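Local coordinates for Low molecular weight protein-tyrosine-phosphatase PtpA (Staphylococcus aureus, PDB 3ROF) that catalyses the hydrolysis of phosphotyrosine in proteins and probably acts as a secreted effector that counters host defences during infection, at residues A[11-14]-A[20-23]; A[24-29]-A[134-139]; A[87-90]-A[94-97]. All coordinates share one frame; numbering follows the deposited sequence. Where two conformers were deposited one is given.

Contact 1: A[11-14]-A[20-23]; sequences FVCL and SPMA. With PO4 (phosphate ion), chain C.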
ATOM      1  N   PHE A  11      -2.038   1.885   0.474  1.00  4.33           N
ATOM      2  CA  PHE A  11      -1.060   1.469  -0.529  1.00  3.71           C
ATOM      3  C   PHE A  11      -1.766   1.424  -1.870  1.00  3.93           C
ATOM      4  O   PHE A  11      -2.894   0.927  -1.974  1.00  4.77           O
ATOM      5  CB  PHE A  11      -0.480   0.102  -0.153  1.00  4.37           C
ATOM      6  CG  PHE A  11       0.299   0.129   1.117  1.00  4.17           C
ATOM      7  CD1 PHE A  11       1.597   0.642   1.129  1.00  4.57           C
ATOM      8  CD2 PHE A  11      -0.261  -0.311   2.305  1.00  5.00           C
ATOM      9  CE1 PHE A  11       2.319   0.676   2.314  1.00  5.84           C
ATOM     10  CE2 PHE A  11       0.471  -0.303   3.468  1.00  5.52           C
ATOM     11  CZ  PHE A  11       1.745   0.200   3.492  1.00  5.90           C
ATOM     12  N   VAL A  12      -1.066   1.856  -2.923  1.00  4.36           N
ATOM     13  CA  VAL A  12      -1.695   1.950  -4.254  1.00  4.14           C
ATOM     14  C   VAL A  12      -0.759   1.408  -5.303  1.00  4.52           C
ATOM     15  O   VAL A  12       0.427   1.772  -5.380  1.00  5.11           O
ATOM     16  CB  VAL A  12      -2.071   3.398  -4.626  1.00  4.84           C
ATOM     17  CG1 VAL A  12      -2.756   3.441  -5.966  1.00  6.53           C
ATOM     18  CG2 VAL A  12      -2.978   4.008  -3.558  1.00  6.37           C
ATOM     19  N   CYS A  13      -1.279   0.488  -6.111  1.00  3.93           N
ATOM     20  CA  CYS A  13      -0.561  -0.093  -7.231  1.00  4.77           C
ATOM     21  C   CYS A  13      -1.465  -0.003  -8.458  1.00  4.51           C
ATOM     22  O   CYS A  13      -2.338   0.844  -8.494  1.00  4.87           O
ATOM     23  CB  CYS A  13      -0.064  -1.534  -6.912  1.00  5.43           C
ATOM     24  SG  CYS A  13      -1.379  -2.713  -6.520  1.00  5.15           S
ATOM     25  N   LEU A  14      -1.219  -0.831  -9.482  1.00  4.42           N
ATOM     26  CA  LEU A  14      -2.048  -0.771 -10.693  1.00  4.52           C
ATOM     27  C   LEU A  14      -3.290  -1.632 -10.538  1.00  4.46           C
ATOM     28  O   LEU A  14      -4.430  -1.170 -10.683  1.00  5.20           O
ATOM     29  CB  LEU A  14      -1.226  -1.210 -11.903  1.00  5.60           C
ATOM     30  CG  LEU A  14      -2.030  -1.256 -13.210  1.00  7.31           C
ATOM     31  CD1 LEU A  14      -2.583   0.095 -13.586  1.00  9.42           C
ATOM     32  CD2 LEU A  14      -1.198  -1.825 -14.332  1.00 12.45           C
ATOM     33  N   SER A  20       0.052  -3.802  -3.662  1.00  3.71           N
ATOM     34  CA  SER A  20      -0.583  -3.092  -2.568  1.00  3.77           C
ATOM     35  C   SER A  20      -1.334  -4.015  -1.606  1.00  4.22           C
ATOM     36  O   SER A  20      -1.340  -3.714  -0.423  1.00  3.83           O
ATOM     37  CB  SER A  20      -1.434  -1.914  -3.047  1.00  4.30           C
ATOM     38  OG  SER A  20      -2.544  -2.291  -3.852  1.00  4.59           O
ATOM     39  N   PRO A  21      -1.947  -5.141  -2.039  1.00  4.01           N
ATOM     40  CA  PRO A  21      -2.520  -6.016  -1.026  1.00  3.80           C
ATOM     41  C   PRO A  21      -1.432  -6.606  -0.131  1.00  4.01           C
ATOM     42  O   PRO A  21      -1.630  -6.791   1.073  1.00  4.39           O
ATOM     43  CB  PRO A  21      -3.239  -7.115  -1.847  1.00  5.06           C
ATOM     44  CG  PRO A  21      -3.554  -6.435  -3.143  1.00  5.12           C
ATOM     45  CD  PRO A  21      -2.328  -5.566  -3.410  1.00  3.87           C
ATOM     46  N   MET A  22      -0.292  -6.969  -0.727  1.00  3.86           N
ATOM     47  CA  MET A  22       0.763  -7.521   0.086  1.00  4.39           C
ATOM     48  C   MET A  22       1.201  -6.520   1.167  1.00  3.82           C
ATOM     49  O   MET A  22       1.353  -6.861   2.349  1.00  4.49           O
ATOM     50  CB  MET A  22       1.974  -7.931  -0.771  1.00  4.43           C
ATOM     51  CG  MET A  22       2.900  -8.792   0.008  1.00  4.79           C
ATOM     52  SD  MET A  22       4.523  -9.077  -0.738  1.00  5.62           S
ATOM     53  CE  MET A  22       4.092  -9.890  -2.271  1.00  7.18           C
ATOM     54  N   ALA A  23       1.430  -5.275   0.741  1.00  3.76           N
ATOM     55  CA  ALA A  23       1.831  -4.237   1.655  1.00  4.17           C
ATOM     56  C   ALA A  23       0.769  -3.982   2.738  1.00  3.95           C
ATOM     57  O   ALA A  23       1.089  -3.808   3.901  1.00  4.20           O
ATOM     58  CB  ALA A  23       2.165  -2.955   0.909  1.00  3.97           C
TER
HETATM   59  P   PO4 C 201      -0.266  -5.023  -9.036  1.00  5.14           P
HETATM   60  O1  PO4 C 201       0.832  -5.028  -8.007  1.00  5.18           O
HETATM   61  O2  PO4 C 201      -0.357  -3.708  -9.778  1.00  5.53           O
HETATM   62  O3  PO4 C 201       0.047  -6.162 -10.059  1.00  5.26           O
HETATM   63  O4  PO4 C 201      -1.593  -5.424  -8.436  1.00  6.16           O

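Contact 2: A[24-29]-A[134-139]; sequences EAIMRQ and GVYDMV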
ATOM      1  N   GLU A  24      -0.515  -3.930   2.320  1.00  3.75           N
ATOM      2  CA  GLU A  24      -1.590  -3.696   3.264  1.00  4.14           C
ATOM      3  C   GLU A  24      -1.570  -4.751   4.347  1.00  4.57           C
ATOM      4  O   GLU A  24      -1.680  -4.443   5.538  1.00  4.19           O
ATOM      5  CB  GLU A  24      -2.944  -3.705   2.543  1.00  4.87           C
ATOM      6  CG  GLU A  24      -4.113  -3.680   3.475  1.00  5.62           C
ATOM      7  CD  GLU A  24      -5.471  -3.814   2.824  1.00  5.92           C
ATOM      8  OE1 GLU A  24      -5.597  -3.865   1.593  1.00  8.50           O
ATOM      9  OE2 GLU A  24      -6.456  -3.927   3.613  1.00  8.10           O
ATOM     10  N   ALA A  25      -1.503  -6.028   3.946  1.00  4.17           N
ATOM     11  CA  ALA A  25      -1.582  -7.106   4.921  1.00  5.11           C
ATOM     12  C   ALA A  25      -0.376  -7.083   5.874  1.00  4.44           C
ATOM     13  O   ALA A  25      -0.520  -7.288   7.075  1.00  4.96           O
ATOM     14  CB  ALA A  25      -1.666  -8.431   4.200  1.00  6.56           C
ATOM     15  N   ILE A  26       0.817  -6.876   5.323  1.00  4.57           N
ATOM     16  CA  ILE A  26       2.016  -6.828   6.155  1.00  4.58           C
ATOM     17  C   ILE A  26       1.911  -5.665   7.155  1.00  4.45           C
ATOM     18  O   ILE A  26       2.194  -5.806   8.326  1.00  4.78           O
ATOM     19  CB  ILE A  26       3.290  -6.706   5.285  1.00  4.99           C
ATOM     20  CG1 ILE A  26       3.508  -7.969   4.468  1.00  5.40           C
ATOM     21  CG2 ILE A  26       4.498  -6.336   6.154  1.00  5.69           C
ATOM     22  CD1 ILE A  26       4.508  -7.811   3.360  1.00  6.39           C
ATOM     23  N   MET A  27       1.535  -4.484   6.655  0.66  4.49           N
ATOM     24  CA  MET A  27       1.414  -3.296   7.485  0.66  4.64           C
ATOM     25  C   MET A  27       0.399  -3.493   8.611  0.66  4.65           C
ATOM     26  O   MET A  27       0.672  -3.167   9.778  0.66  5.12           O
ATOM     27  CB  MET A  27       1.003  -2.109   6.601  0.66  5.76           C
ATOM     28  CG  MET A  27       0.883  -0.772   7.302  0.66  6.24           C
ATOM     29  SD  MET A  27       2.513  -0.093   7.620  0.66  7.77           S
ATOM     30  CE  MET A  27       2.058   1.609   8.001  0.66 13.73           C
ATOM     31  N   ARG A  28      -0.771  -4.056   8.257  1.00  4.50           N
ATOM     32  CA  ARG A  28      -1.784  -4.295   9.285  1.00  4.77           C
ATOM     33  C   ARG A  28      -1.253  -5.212  10.383  1.00  4.93           C
ATOM     34  O   ARG A  28      -1.442  -4.948  11.584  1.00  6.03           O
ATOM     35  CB  ARG A  28      -3.040  -4.896   8.653  1.00  5.31           C
ATOM     36  CG  ARG A  28      -4.106  -5.245   9.678  1.00  7.70           C
ATOM     37  CD  ARG A  28      -5.406  -5.726   9.007  1.00  9.08           C
ATOM     38  NE  ARG A  28      -5.998  -4.631   8.251  1.00  8.35           N
ATOM     39  CZ  ARG A  28      -6.113  -4.567   6.928  1.00  7.23           C
ATOM     40  NH1 ARG A  28      -5.855  -5.607   6.166  1.00  7.29           N
ATOM     41  NH2 ARG A  28      -6.511  -3.438   6.381  1.00  9.78           N
ATOM     42  N   GLN A  29      -0.590  -6.299  10.003  1.00  5.53           N
ATOM     43  CA  GLN A  29      -0.072  -7.209  11.000  1.00  5.54           C
ATOM     44  C   GLN A  29       1.042  -6.559  11.813  1.00  5.40           C
ATOM     45  O   GLN A  29       1.144  -6.791  13.013  1.00  6.36           O
ATOM     46  CB  GLN A  29       0.408  -8.500  10.333  1.00  6.80           C
ATOM     47  CG  GLN A  29       0.883  -9.519  11.353  1.00 10.09           C
ATOM     48  CD  GLN A  29      -0.260 -10.029  12.242  1.00 12.02           C
ATOM     49  OE1 GLN A  29      -1.372 -10.320  11.790  1.00 14.15           O
ATOM     50  NE2 GLN A  29       0.037 -10.167  13.529  1.00 19.78           N
ATOM     51  N   GLY A 134      10.689 -10.835  -3.846  1.00  6.98           N
ATOM     52  CA  GLY A 134      11.364  -9.559  -3.920  1.00  8.08           C
ATOM     53  C   GLY A 134      10.494  -8.428  -3.442  1.00  5.91           C
ATOM     54  O   GLY A 134      10.945  -7.493  -2.776  1.00  7.27           O
ATOM     55  N   VAL A 135       9.208  -8.475  -3.776  1.00  5.90           N
ATOM     56  CA  VAL A 135       8.256  -7.466  -3.311  1.00  5.83           C
ATOM     57  C   VAL A 135       8.127  -7.513  -1.794  1.00  5.70           C
ATOM     58  O   VAL A 135       8.145  -6.480  -1.110  1.00  5.46           O
ATOM     59  CB  VAL A 135       6.898  -7.628  -4.022  1.00  6.92           C
ATOM     60  CG1 VAL A 135       5.873  -6.695  -3.391  1.00  6.09           C
ATOM     61  CG2 VAL A 135       7.044  -7.382  -5.529  1.00  7.11           C
ATOM     62  N   TYR A 136       7.989  -8.723  -1.264  1.00  5.59           N
ATOM     63  CA  TYR A 136       7.938  -8.922   0.187  1.00  5.78           C
ATOM     64  C   TYR A 136       9.151  -8.288   0.846  1.00  5.05           C
ATOM     65  O   TYR A 136       9.020  -7.543   1.822  1.00  5.66           O
ATOM     66  CB  TYR A 136       7.864 -10.426   0.469  1.00  6.45           C
ATOM     67  CG  TYR A 136       7.880 -10.798   1.927  1.00  6.66           C
ATOM     68  CD1 TYR A 136       6.730 -10.765   2.689  1.00  7.72           C
ATOM     69  CD2 TYR A 136       9.054 -11.190   2.527  1.00  8.10           C
ATOM     70  CE1 TYR A 136       6.748 -11.121   4.037  1.00  8.96           C
ATOM     71  CE2 TYR A 136       9.107 -11.537   3.866  1.00 10.55           C
ATOM     72  CZ  TYR A 136       7.954 -11.513   4.607  1.00 10.85           C
ATOM     73  OH  TYR A 136       8.021 -11.883   5.939  1.00 14.66           O
ATOM     74  N   ASP A 137      10.352  -8.564   0.339  1.00  5.89           N
ATOM     75  CA  ASP A 137      11.563  -8.020   0.923  1.00  5.74           C
ATOM     76  C   ASP A 137      11.538  -6.485   0.869  1.00  6.69           C
ATOM     77  O   ASP A 137      11.949  -5.825   1.822  1.00  5.87           O
ATOM     78  CB  ASP A 137      12.801  -8.547   0.204  1.00  8.24           C
ATOM     79  CG  ASP A 137      13.038 -10.019   0.404  1.00 11.38           C
ATOM     80  OD1 ASP A 137      12.451 -10.649   1.266  1.00 11.42           O
ATOM     81  OD2 ASP A 137      13.888 -10.569  -0.345  1.00 15.80           O
ATOM     82  N   MET A 138      11.039  -5.915  -0.233  1.00  5.97           N
ATOM     83  CA  MET A 138      10.946  -4.464  -0.352  1.00  6.06           C
ATOM     84  C   MET A 138       9.989  -3.887   0.673  1.00  5.02           C
ATOM     85  O   MET A 138      10.302  -2.878   1.339  1.00  5.38           O
ATOM     86  CB  MET A 138      10.521  -4.072  -1.766  1.00  5.71           C
ATOM     87  CG  MET A 138      11.694  -4.129  -2.724  1.00  7.38           C
ATOM     88  SD  MET A 138      11.148  -3.854  -4.420  1.00  7.63           S
ATOM     89  CE  MET A 138      12.720  -3.481  -5.222  1.00 12.55           C
ATOM     90  N   VAL A 139       8.817  -4.498   0.860  1.00  4.93           N
ATOM     91  CA  VAL A 139       7.909  -4.004   1.893  1.00  5.80           C
ATOM     92  C   VAL A 139       8.533  -4.099   3.282  1.00  5.48           C
ATOM     93  O   VAL A 139       8.475  -3.141   4.056  1.00  5.56           O
ATOM     94  CB  VAL A 139       6.572  -4.796   1.875  1.00  5.69           C
ATOM     95  CG1 VAL A 139       5.670  -4.317   3.021  1.00  7.04           C
ATOM     96  CG2 VAL A 139       5.862  -4.602   0.549  1.00  6.44           C
TER

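Contact 3: A[87-90]-A[94-97]; sequences IVAM and NVDN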
ATOM      1  N   ILE A  87      -0.781   8.250   1.298  1.00  6.20           N
ATOM      2  CA  ILE A  87      -0.950   7.409   0.097  1.00  6.44           C
ATOM      3  C   ILE A  87       0.450   6.948  -0.298  1.00  6.25           C
ATOM      4  O   ILE A  87       1.337   7.782  -0.530  1.00  7.00           O
ATOM      5  CB  ILE A  87      -1.638   8.179  -1.064  1.00  6.09           C
ATOM      6  CG1 ILE A  87      -2.985   8.744  -0.597  1.00  8.11           C
ATOM      7  CG2 ILE A  87      -1.819   7.269  -2.242  1.00  7.57           C
ATOM      8  CD1 ILE A  87      -3.629   9.582  -1.594  1.00 17.96           C
ATOM      9  N   VAL A  88       0.649   5.639  -0.379  1.00  5.14           N
ATOM     10  CA  VAL A  88       1.959   5.081  -0.598  1.00  5.64           C
ATOM     11  C   VAL A  88       1.890   4.243  -1.886  1.00  4.87           C
ATOM     12  O   VAL A  88       1.335   3.135  -1.906  1.00  5.16           O
ATOM     13  CB  VAL A  88       2.428   4.235   0.590  1.00  5.37           C
ATOM     14  CG1 VAL A  88       3.828   3.653   0.301  1.00  7.04           C
ATOM     15  CG2 VAL A  88       2.433   5.093   1.864  1.00  7.32           C
ATOM     16  N   ALA A  89       2.457   4.809  -2.941  1.00  5.28           N
ATOM     17  CA  ALA A  89       2.450   4.240  -4.278  1.00  5.44           C
ATOM     18  C   ALA A  89       3.618   3.281  -4.446  1.00  5.40           C
ATOM     19  O   ALA A  89       4.654   3.444  -3.815  1.00  6.00           O
ATOM     20  CB  ALA A  89       2.585   5.366  -5.288  1.00  6.45           C
ATOM     21  N   MET A  90       3.480   2.329  -5.383  1.00  5.34           N
ATOM     22  CA  MET A  90       4.566   1.398  -5.637  1.00  5.38           C
ATOM     23  C   MET A  90       5.592   1.875  -6.654  1.00  5.89           C
ATOM     24  O   MET A  90       6.796   1.656  -6.439  1.00  6.68           O
ATOM     25  CB  MET A  90       3.990   0.041  -6.032  1.00  5.20           C
ATOM     26  CG  MET A  90       3.114  -0.549  -4.937  1.00  6.41           C
ATOM     27  SD  MET A  90       4.110  -0.997  -3.496  1.00  6.48           S
ATOM     28  CE  MET A  90       2.857  -1.022  -2.254  1.00 13.07           C
ATOM     29  N   ASN A  94       2.216   4.647 -10.909  1.00  6.55           N
ATOM     30  CA  ASN A  94       1.177   4.767  -9.917  1.00  5.99           C
ATOM     31  C   ASN A  94       1.035   6.219  -9.397  1.00  6.39           C
ATOM     32  O   ASN A  94      -0.092   6.745  -9.296  1.00  6.61           O
ATOM     33  CB  ASN A  94       1.458   3.856  -8.718  1.00  5.75           C
ATOM     34  CG  ASN A  94       1.665   2.388  -9.034  1.00  5.44           C
ATOM     35  OD1 ASN A  94       2.387   1.735  -8.266  1.00  6.00           O
ATOM     36  ND2 ASN A  94       1.003   1.840 -10.042  1.00  5.49           N
ATOM     37  N   VAL A  95       2.164   6.860  -9.087  1.00  6.94           N
ATOM     38  CA  VAL A  95       2.174   8.265  -8.654  1.00  7.04           C
ATOM     39  C   VAL A  95       1.480   9.120  -9.712  1.00  7.88           C
ATOM     40  O   VAL A  95       0.578   9.922  -9.430  1.00  7.82           O
ATOM     41  CB  VAL A  95       3.601   8.749  -8.409  1.00  9.51           C
ATOM     42  CG1 VAL A  95       3.613  10.280  -8.230  1.00 10.16           C
ATOM     43  CG2 VAL A  95       4.199   8.049  -7.187  1.00  8.83           C
ATOM     44  N   ASP A  96       1.914   8.957 -10.952  1.00  8.72           N
ATOM     45  CA  ASP A  96       1.392   9.795 -12.033  1.00  9.11           C
ATOM     46  C   ASP A  96      -0.111   9.592 -12.173  1.00  7.90           C
ATOM     47  O   ASP A  96      -0.903  10.562 -12.354  1.00  8.91           O
ATOM     48  CB  ASP A  96       2.066   9.469 -13.365  1.00 10.16           C
ATOM     49  CG  ASP A  96       3.563   9.768 -13.391  1.00 14.35           C
ATOM     50  OD1 ASP A  96       4.033  10.547 -12.545  1.00 15.93           O
ATOM     51  OD2 ASP A  96       4.263   9.219 -14.284  1.00 17.06           O
ATOM     52  N   ASN A  97      -0.536   8.330 -12.191  1.00  7.09           N
ATOM     53  CA  ASN A  97      -1.947   8.037 -12.432  1.00  7.39           C
ATOM     54  C   ASN A  97      -2.823   8.505 -11.245  1.00  8.09           C
ATOM     55  O   ASN A  97      -3.930   9.001 -11.454  1.00  7.08           O
ATOM     56  CB  ASN A  97      -2.190   6.544 -12.694  1.00  7.07           C
ATOM     57  CG  ASN A  97      -1.494   5.985 -13.953  1.00  7.63           C
ATOM     58  OD1 ASN A  97      -1.395   4.765 -14.077  1.00  7.68           O
ATOM     59  ND2 ASN A  97      -0.987   6.829 -14.829  1.00  9.35           N
TER

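Contact 1: A[11-14]-A[20-23]
Cys13 and Ser20 bracket the phosphate-binding P-loop of the low molecular weight tyrosine phosphatases, the C-X5-R-S signature that runs from the end of strand 7-13 into helix 19-33. Cys13, the nucleophile by similarity, has SG wedged between its own backbone N and carbonyl carbon (chi1 60°), which directs the sulfur toward the start of the helix. There Ser20 N donates to Cys13 SG over 3.4 Å at a fairly straight 159°, although the exact place of the sulfur is less certain. The hydroxyl of Ser20 is better accounted for by Asn16, whose ND2 hydrogen-bonds to OG and so ties the middle of the loop to the helix. Further back, the two elements pack through carbon. Ser20 CB rests against Phe11 O at 3.4 Å, and one turn on Ala23 CB sits over the centre of the Phe11 ring face in a CH-pi contact, 3.6 Å from the centroid and 12° off the normal. Phe11 CE2, on the same ring, comes 3.6 Å from Ala23 O.

A phosphate ion, probably from the crystallisation liquor, fills the loop. Its P atom lies 3.6 Å from Cys13 SG, and Leu14 N gives a weak bond of 3.0 Å to PO4 O2; Gly15, Ile17 and Cys18 add backbone N-H groups, and Arg19 its NE. Converging N-H donors at a helix start would favour an anion where the substrate phosphoryl group is expected, and PO4 O3, almost in line behind P from the Cys13 sulfur, is consistent with in-line attack.

Contact 2: A[24-29]-A[134-139]
The terminal methyl of Ile26, CD1, carries this helix-helix contact, touching both Tyr136 and Val139. It stands 3.7 Å from Val139 CG1 and 3.8 Å from Tyr136 CD1, two residues three positions apart on the opposing helix. With Val139 the meeting is tip to tip, methyl against methyl, and the second branch of the isoleucine supports it, since Ile26 CG2 also comes within 3.9 Å of Val139 CG1. Tyr136 instead crosses at a slant, with CD1 and CE1 its nearest ring atoms. An extended Ile26 chain, with chi2 at 166°, carries the terminal methyl across the gap between backbones whose nearest CA atoms, those of Ile26 and Val139, are 7.8 Å apart. No hydrogen bond joins the segments, so the join rests on dispersion and on the exclusion of water.

The next shell steadies both partners. The Tyr136 ring stacks on that of His66 and leans on Ile62, while Leu63 and Leu140 pack against Ile26. Away from the interface, Glu24 and Arg28 form a salt bridge one helical turn apart: both terminal nitrogens converge on one oxygen, Arg28 NH2 to Glu24 OE2 at 2.8 Å and 156°, in the guanidinium plane. Its other oxygen, Glu24 OE1, is hydrogen-bonded by Ser43 OG.

Helix 19-33 is therefore held on several sides: helix 132-153 takes Ile26 and, further along, Met27; helix 57-65 supplies Leu63 to the same hydrophobic cluster, and strand 39-45 meets the helix at Glu24, through the Ser43 hydroxyl.

Contact 3: A[87-90]-A[94-97]
Ala89 is the first residue of segment 87-90 to meet the helix, its methyl group lying against both Asn94 and Val95. The two residues before it, Ile87 and Val88, bind the strand into the sheet through backbone hydrogen bonds, Ile87 to Gln108 and Phe110 and Val88 to Ala10 and Val12. At Ala89 the CA-CB bond turns toward the helix, and CB comes 3.7 Å from Val95 CG2 and 3.9 Å from Asn94 CB. The small methyl is consistent with the close approach of the helix's first turn: the CA atoms of Ala89 and Asn94 are 5.8 Å apart. Val95 faces Ala89 with one branch only, CG2, and also packs on Leu109 and Lys111 of the next strand.

This is the opening turn of a beta-alpha-beta crossover, in which strand 86-89 passes through a short loop into helix 92-101 and the chain then returns as strand 108-111, the parallel neighbour on the edge of the sheet. In that loop Asp91 OD1 accepts a hydrogen bond from Asn94 N, which helps to set the position of the asparagine.

Met90, just past the strand, supplies the polar part of the contact. Its backbone N reaches Asn94 OD1 at 3.1 Å, but the N-H is bent to 127° and the bond is weak. Met90 N probably also hydrogen-bonds Val12 O of the neighbouring strand, which would leave the N-H shared between two acceptors. The Asn94 oxygen lies 3.2 Å from Met90 CB, and the two side chains cross at a slant. From there the chain folds at chi2 (-68°) and carries the thioether away from the helix, to pack beside Cys13, Arg19 and Ala23, with Val123 also touching it.

Along the chain, contact 1 closes before contact 2 or contact 3 opens, and contact 3 is nested inside the long loop that contact 2 closes. The centre of contact 1 lies about 9 Å from each of the other two; the centres of contacts 2 and 3 are about 16 Å apart, and their nearest atoms about 5 Å. Helix 19-33 links contacts 1 and 2, with Met22 SD 3.5 Å from Tyr136 N. Neighbouring parallel strands 7-13 and 86-89 link contacts 1 and 3, where Val12 N and Val88 O, 2.9 Å apart, probably hydrogen-bond. The phosphate-binding loop thus stands on a sheet-and-helix framework, with contacts 2 and 3 on opposite sides of the chain's centre.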